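Local coordinates for beta-N-acetylglucosaminidase-like protein Glycoside hydrolase family 20 (Flavobacterium johnsoniae, PDB 6YHH) that probably acts as a beta-N-acetylhexosaminidase, releasing N-acetylglucosamine from chitin-derived oligosaccharides, at residues E301-F306 / P354-H359; K507-I512 / S524-T529. All coordinates share one frame; numbering follows the deposited sequence.

Interaction 1 (E301-F306 / P354-H359); sequences EVCPLF and PMLKKH
Cys303 lies against His359 and Leu356 where two outer helices of the catalytic (beta/alpha)8, or TIM, barrel come to their C-terminal ends. Helix 289-302 runs out into a short 3-10 turn before strand 310-312, and helix 341-358 ends just ahead of strand 362-366, a parallel neighbour in the barrel. The contact therefore belongs to the helix-to-strand turns, which in a TIM barrel lie at the end remote from the catalytic centre.

The cysteine CB is directed toward the 354-359 segment. It sits 3.7 Å from His359 CB and as close to CG of the same residue, at the root of the imidazole. One bond further out, SG is directed between two partners: it is 3.9 Å from His359 CD2 and 4.0 Å from Leu356 CD2. The sulfur reaches them because SG is turned beside the backbone N and anti to the carbonyl carbon (chi1 -67°). Relative to the imidazole it stands 4.5 Å from the ring centroid and 43° off the normal, an oblique sulfur-aromatic approach. Leu356 brings a single methyl to this contact, and its side chain also packs on Phe299 of helix 289-302.

The polar end of the histidine is engaged elsewhere. Its NE2 is hydrogen-bonded to Asp300 OD1, which also forms a salt bridge with Lys358 NZ, so one carboxylate of helix 289-302 meets two consecutive residues where the other helix runs out. This bond probably restrains rotation of the ring while its CB, CG and CD2 rest on the cysteine. The backbone turns on both sides are closed locally, by Phe306 N to Cys303 O at 3.1 Å and by His359 N to Leu356 O at 3.0 Å.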
loop_
_atom_site.group_PDB
_atom_site.type_symbol
_atom_site.label_atom_id
_atom_site.label_comp_id
_atom_site.label_asym_id
_atom_site.label_seq_id
_atom_site.Cartn_x
_atom_site.Cartn_y
_atom_site.Cartn_z
ATOM N N GLU A 301 -9.402 -18.400 25.124
ATOM C CA GLU A 301 -8.573 -18.455 23.909
ATOM C C GLU A 301 -8.025 -17.101 23.441
ATOM O O GLU A 301 -6.863 -17.006 23.029
ATOM C CB GLU A 301 -9.336 -19.139 22.834
ATOM C CG GLU A 301 -8.458 -19.503 21.671
ATOM C CD GLU A 301 -9.143 -20.264 20.566
ATOM O OE1 GLU A 301 -10.379 -20.331 20.433
ATOM O OE2 GLU A 301 -8.274 -20.716 19.765
ATOM N N VAL A 302 -8.846 -16.077 23.568
ATOM C CA VAL A 302 -8.549 -14.777 23.022
ATOM C C VAL A 302 -7.824 -13.824 23.978
ATOM O O VAL A 302 -6.897 -13.111 23.592
ATOM C CB VAL A 302 -9.831 -14.119 22.529
ATOM C CG1 VAL A 302 -9.504 -12.701 22.006
ATOM C CG2 VAL A 302 -10.468 -14.850 21.372
ATOM N N CYS A 303 -8.174 -13.841 25.261
ATOM C CA CYS A 303 -7.545 -12.897 26.198
ATOM C C CYS A 303 -6.011 -13.035 26.258
ATOM O O CYS A 303 -5.345 -12.054 26.377
ATOM C CB CYS A 303 -8.124 -12.971 27.591
ATOM S SG CYS A 303 -9.818 -12.418 27.714
ATOM N N PRO A 304 -5.455 -14.268 26.158
ATOM C CA PRO A 304 -4.018 -14.421 26.162
ATOM C C PRO A 304 -3.290 -13.782 25.011
ATOM O O PRO A 304 -2.078 -13.536 25.104
ATOM C CB PRO A 304 -3.813 -15.965 26.153
ATOM C CG PRO A 304 -4.999 -16.405 26.896
ATOM C CD PRO A 304 -6.102 -15.595 26.264
ATOM N N LEU A 305 -4.019 -13.475 23.940
ATOM C CA LEU A 305 -3.432 -12.828 22.763
ATOM C C LEU A 305 -3.167 -11.347 23.000
ATOM O O LEU A 305 -2.294 -10.759 22.321
ATOM C CB LEU A 305 -4.347 -13.037 21.541
ATOM C CG LEU A 305 -4.800 -14.446 21.197
ATOM C CD1 LEU A 305 -5.677 -14.398 19.955
ATOM C CD2 LEU A 305 -3.553 -15.282 20.962
ATOM N N PHE A 306 -3.906 -10.753 23.915
ATOM C CA PHE A 306 -3.882 -9.319 24.143
ATOM C C PHE A 306 -3.385 -9.028 25.581
ATOM O O PHE A 306 -4.149 -9.127 26.536
ATOM C CB PHE A 306 -5.281 -8.787 23.941
ATOM C CG PHE A 306 -5.749 -8.848 22.523
ATOM C CD1 PHE A 306 -5.241 -7.922 21.595
ATOM C CD2 PHE A 306 -6.622 -9.822 22.098
ATOM C CE1 PHE A 306 -5.691 -7.994 20.275
ATOM C CE2 PHE A 306 -7.014 -9.912 20.788
ATOM C CZ PHE A 306 -6.524 -8.984 19.887
ATOM N N PRO A 354 -16.213 -11.521 35.739
ATOM C CA PRO A 354 -15.229 -12.462 36.369
ATOM C C PRO A 354 -14.432 -13.288 35.386
ATOM O O PRO A 354 -13.343 -13.680 35.681
ATOM C CB PRO A 354 -16.105 -13.407 37.229
ATOM C CG PRO A 354 -17.475 -13.062 36.983
ATOM C CD PRO A 354 -17.597 -11.858 36.104
ATOM N N MET A 355 -15.002 -13.603 34.225
ATOM C CA MET A 355 -14.256 -14.268 33.143
ATOM C C MET A 355 -13.092 -13.417 32.709
ATOM O O MET A 355 -11.989 -13.928 32.626
ATOM C CB MET A 355 -15.197 -14.493 31.969
ATOM C CG MET A 355 -16.480 -15.245 32.295
ATOM S SD MET A 355 -17.439 -15.376 30.754
ATOM C CE MET A 355 -18.964 -16.106 31.348
ATOM N N LEU A 356 -13.321 -12.113 32.506
ATOM C CA LEU A 356 -12.244 -11.227 32.145
ATOM C C LEU A 356 -11.255 -11.104 33.281
ATOM O O LEU A 356 -10.050 -11.101 33.030
ATOM C CB LEU A 356 -12.773 -9.849 31.697
ATOM C CG LEU A 356 -13.634 -9.905 30.444
ATOM C CD1 LEU A 356 -14.162 -8.501 30.081
ATOM C CD2 LEU A 356 -12.916 -10.529 29.292
ATOM N N LYS A 357 -11.762 -11.014 34.525
ATOM C CA LYS A 357 -10.822 -10.791 35.636
ATOM C C LYS A 357 -9.913 -12.022 35.837
ATOM O O LYS A 357 -8.760 -11.913 36.277
ATOM C CB LYS A 357 -11.592 -10.518 36.895
ATOM C CG LYS A 357 -10.699 -9.974 38.037
ATOM C CD LYS A 357 -11.436 -9.368 39.173
ATOM C CE LYS A 357 -10.453 -8.634 40.060
ATOM N NZ LYS A 357 -11.311 -8.092 41.137
ATOM N N LYS A 358 -10.410 -13.191 35.497
ATOM C CA LYS A 358 -9.661 -14.433 35.602
ATOM C C LYS A 358 -8.404 -14.350 34.687
ATOM O O LYS A 358 -7.349 -14.921 34.998
ATOM C CB LYS A 358 -10.499 -15.567 35.084
ATOM C CG LYS A 358 -9.895 -16.935 35.269
ATOM C CD LYS A 358 -10.801 -18.026 34.713
ATOM C CE LYS A 358 -10.609 -18.201 33.242
ATOM N NZ LYS A 358 -11.382 -19.338 32.637
ATOM N N HIS A 359 -8.507 -13.563 33.613
ATOM C CA HIS A 359 -7.356 -13.324 32.698
ATOM C C HIS A 359 -6.573 -12.055 33.014
ATOM O O HIS A 359 -5.676 -11.690 32.233
ATOM C CB HIS A 359 -7.861 -13.340 31.239
ATOM C CG HIS A 359 -8.471 -14.657 30.847
ATOM N ND1 HIS A 359 -7.711 -15.788 30.720
ATOM C CD2 HIS A 359 -9.747 -15.040 30.641
ATOM C CE1 HIS A 359 -8.500 -16.822 30.472
ATOM N NE2 HIS A 359 -9.739 -16.397 30.397
#

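Interaction 2 (K507-I512 / S524-T529); sequences KNKAVI and SVNEFT
Lys509 and Thr529 meet end to end across two consecutive helices, 507-517 and 523-529, which a short loop joins in the helical C-terminal region of the chain. The lysine side chain is fully extended: CG is anti to the backbone N (chi1 176°), and the chain stays extended beyond it. This straight shape carries the ammonium group across to the second helix, where NZ donates a hydrogen bond of 2.8 Å to Thr529 OG1.

That hydroxyl works in both directions. While accepting from the lysine, it donates to the carbonyl oxygen of Asn526, three residues earlier in its own helix, with OG1 2.7 Å from Asn526 O. The donor lies in the carbonyl plane, on a lone pair, at a C=O...donor angle of 137°. This geometry follows from the rotamer, since OG1 stands between the backbone N and the carbonyl carbon (chi1 71°). Gripped by an incoming ammonium and by the peptide oxygen, the hydroxyl is probably held in its rotation. The threonine also packs on Leu513 of the first helix and on Phe556.

Asn526 extends the interaction at one flank. Its amide arm crosses the lysine chain at about a right angle, bringing OD1 to 3.5 Å from Lys509 CE. The gap to the nitrogen is bridged by a water, which accepts from Lys509 NZ at 2.8 Å and donates to Asn526 OD1. A second water accepts a weak bond from the ammonium and lies near Thr529 O, where any bond would be long and weak. Helix 507-517 also takes part in the dimer, with Lys507 packing on Val511 of the second subunit. Beside the principal bond, the lysine methylene before the nitrogen follows closely, with CE only 3.1 Å from Thr529 OG1.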
loop_
_atom_site.group_PDB
_atom_site.type_symbol
_atom_site.label_atom_id
_atom_site.label_comp_id
_atom_site.label_asym_id
_atom_site.label_seq_id
_atom_site.Cartn_x
_atom_site.Cartn_y
_atom_site.Cartn_z
ATOM N N LYS A 507 -2.446 9.509 -1.960
ATOM C CA LYS A 507 -2.059 8.788 -3.193
ATOM C C LYS A 507 -3.151 7.877 -3.756
ATOM O O LYS A 507 -3.264 7.735 -4.986
ATOM C CB LYS A 507 -0.727 8.011 -2.972
ATOM C CG LYS A 507 -0.795 6.795 -2.078
ATOM C CD LYS A 507 0.583 6.295 -1.726
ATOM C CE LYS A 507 0.538 5.020 -0.967
ATOM N NZ LYS A 507 1.900 4.610 -0.436
ATOM N N ASN A 508 -3.962 7.256 -2.886
ATOM C CA ASN A 508 -4.990 6.375 -3.378
ATOM C C ASN A 508 -6.112 7.179 -4.064
ATOM O O ASN A 508 -6.857 6.630 -4.861
ATOM C CB ASN A 508 -5.533 5.439 -2.268
ATOM C CG ASN A 508 -4.720 4.173 -2.091
ATOM O OD1 ASN A 508 -5.129 3.207 -1.298
ATOM N ND2 ASN A 508 -3.598 4.115 -2.754
ATOM N N LYS A 509 -6.249 8.491 -3.802
ATOM C CA LYS A 509 -7.222 9.290 -4.470
ATOM C C LYS A 509 -6.938 9.325 -5.958
ATOM O O LYS A 509 -7.833 9.234 -6.771
ATOM C CB LYS A 509 -7.141 10.734 -3.912
ATOM C CG LYS A 509 -8.047 11.737 -4.570
ATOM C CD LYS A 509 -7.796 13.098 -3.960
ATOM C CE LYS A 509 -8.727 14.101 -4.548
ATOM N NZ LYS A 509 -8.679 15.386 -3.778
ATOM N N ALA A 510 -5.651 9.375 -6.328
ATOM C CA ALA A 510 -5.320 9.432 -7.786
ATOM C C ALA A 510 -5.621 8.120 -8.494
ATOM O O ALA A 510 -5.954 8.121 -9.661
ATOM C CB ALA A 510 -3.840 9.799 -8.025
ATOM N N VAL A 511 -5.483 6.983 -7.828
ATOM C CA VAL A 511 -5.858 5.744 -8.335
ATOM C C VAL A 511 -7.351 5.722 -8.692
ATOM O O VAL A 511 -7.765 5.261 -9.785
ATOM C CB VAL A 511 -5.614 4.611 -7.332
ATOM C CG1 VAL A 511 -6.141 3.300 -7.871
ATOM C CG2 VAL A 511 -4.118 4.535 -7.003
ATOM N N ILE A 512 -8.164 6.198 -7.752
ATOM C CA ILE A 512 -9.618 6.283 -7.969
ATOM C C ILE A 512 -9.928 7.221 -9.131
ATOM O O ILE A 512 -10.735 6.891 -9.992
ATOM C CB ILE A 512 -10.353 6.703 -6.705
ATOM C CG1 ILE A 512 -10.250 5.530 -5.687
ATOM C CG2 ILE A 512 -11.815 6.968 -6.970
ATOM C CD1 ILE A 512 -10.537 5.981 -4.266
ATOM N N SER A 524 -8.923 17.643 -14.442
ATOM C CA SER A 524 -10.247 18.237 -14.230
ATOM C C SER A 524 -11.044 17.518 -13.159
ATOM O O SER A 524 -11.746 18.148 -12.357
ATOM C CB SER A 524 -11.000 18.256 -15.538
ATOM O OG SER A 524 -10.295 19.171 -16.340
ATOM N N VAL A 525 -10.914 16.186 -13.113
ATOM C CA VAL A 525 -11.649 15.455 -12.061
ATOM C C VAL A 525 -11.051 15.679 -10.684
ATOM O O VAL A 525 -11.762 15.834 -9.708
ATOM C CB VAL A 525 -11.822 13.970 -12.430
ATOM C CG1 VAL A 525 -10.569 13.204 -12.473
ATOM C CG2 VAL A 525 -12.793 13.332 -11.472
ATOM N N ASN A 526 -9.732 15.777 -10.603
ATOM C CA ASN A 526 -9.081 16.148 -9.342
ATOM C C ASN A 526 -9.490 17.546 -8.880
ATOM O O ASN A 526 -9.848 17.763 -7.717
ATOM C CB ASN A 526 -7.578 16.047 -9.532
ATOM C CG ASN A 526 -6.831 16.223 -8.221
ATOM O OD1 ASN A 526 -7.051 15.513 -7.223
ATOM N ND2 ASN A 526 -5.972 17.256 -8.208
ATOM N N GLU A 527 -9.497 18.501 -9.807
ATOM C CA GLU A 527 -9.971 19.826 -9.412
ATOM C C GLU A 527 -11.393 19.829 -8.958
ATOM O O GLU A 527 -11.790 20.592 -8.041
ATOM C CB GLU A 527 -9.754 20.860 -10.564
ATOM C CG GLU A 527 -8.294 21.044 -10.872
ATOM C CD GLU A 527 -8.010 21.800 -12.151
ATOM O OE1 GLU A 527 -8.852 21.853 -13.064
ATOM O OE2 GLU A 527 -6.834 22.300 -12.251
ATOM N N PHE A 528 -12.240 19.023 -9.582
ATOM C CA PHE A 528 -13.652 18.954 -9.137
ATOM C C PHE A 528 -13.754 18.304 -7.724
ATOM O O PHE A 528 -14.631 18.707 -6.949
ATOM C CB PHE A 528 -14.535 18.208 -10.130
ATOM C CG PHE A 528 -16.011 18.541 -9.984
ATOM C CD1 PHE A 528 -16.452 19.881 -10.056
ATOM C CD2 PHE A 528 -16.958 17.574 -9.803
ATOM C CE1 PHE A 528 -17.787 20.177 -9.820
ATOM C CE2 PHE A 528 -18.296 17.866 -9.610
ATOM C CZ PHE A 528 -18.712 19.191 -9.638
ATOM N N THR A 529 -12.883 17.356 -7.358
ATOM C CA THR A 529 -12.936 16.855 -5.976
ATOM C C THR A 529 -12.723 17.961 -4.981
ATOM O O THR A 529 -13.221 17.905 -3.852
ATOM C CB THR A 529 -11.951 15.749 -5.632
ATOM O OG1 THR A 529 -10.625 16.314 -5.597
ATOM C CG2 THR A 529 -12.026 14.622 -6.562
HETATM O O HOH W 1 -10.222 17.428 -2.256
HETATM O O HOH W 2 -6.344 16.442 -5.009
#

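The two contacts lie on opposite sides of the chain's centre, their own centres about 45 Å apart, and share no helix. Interaction 1 is a buried contact within the catalytic barrel, joining the ends of two outer helices through sulfur, methyl and imidazole; its charged groups pair beside it. Interaction 2, only partly buried, connects two helices of the C-terminal region and relies on a hydrogen bond from an ammonium group, supplemented by waters. Their chemistry differs: apolar and sulfur-aromatic contact between helices of the barrel's outer layer, water-supplemented polar bonding where the contact is only partly buried. Helix 507-517 additionally reaches the second subunit, whereas the segments of interaction 1 touch no other chain of the assembly.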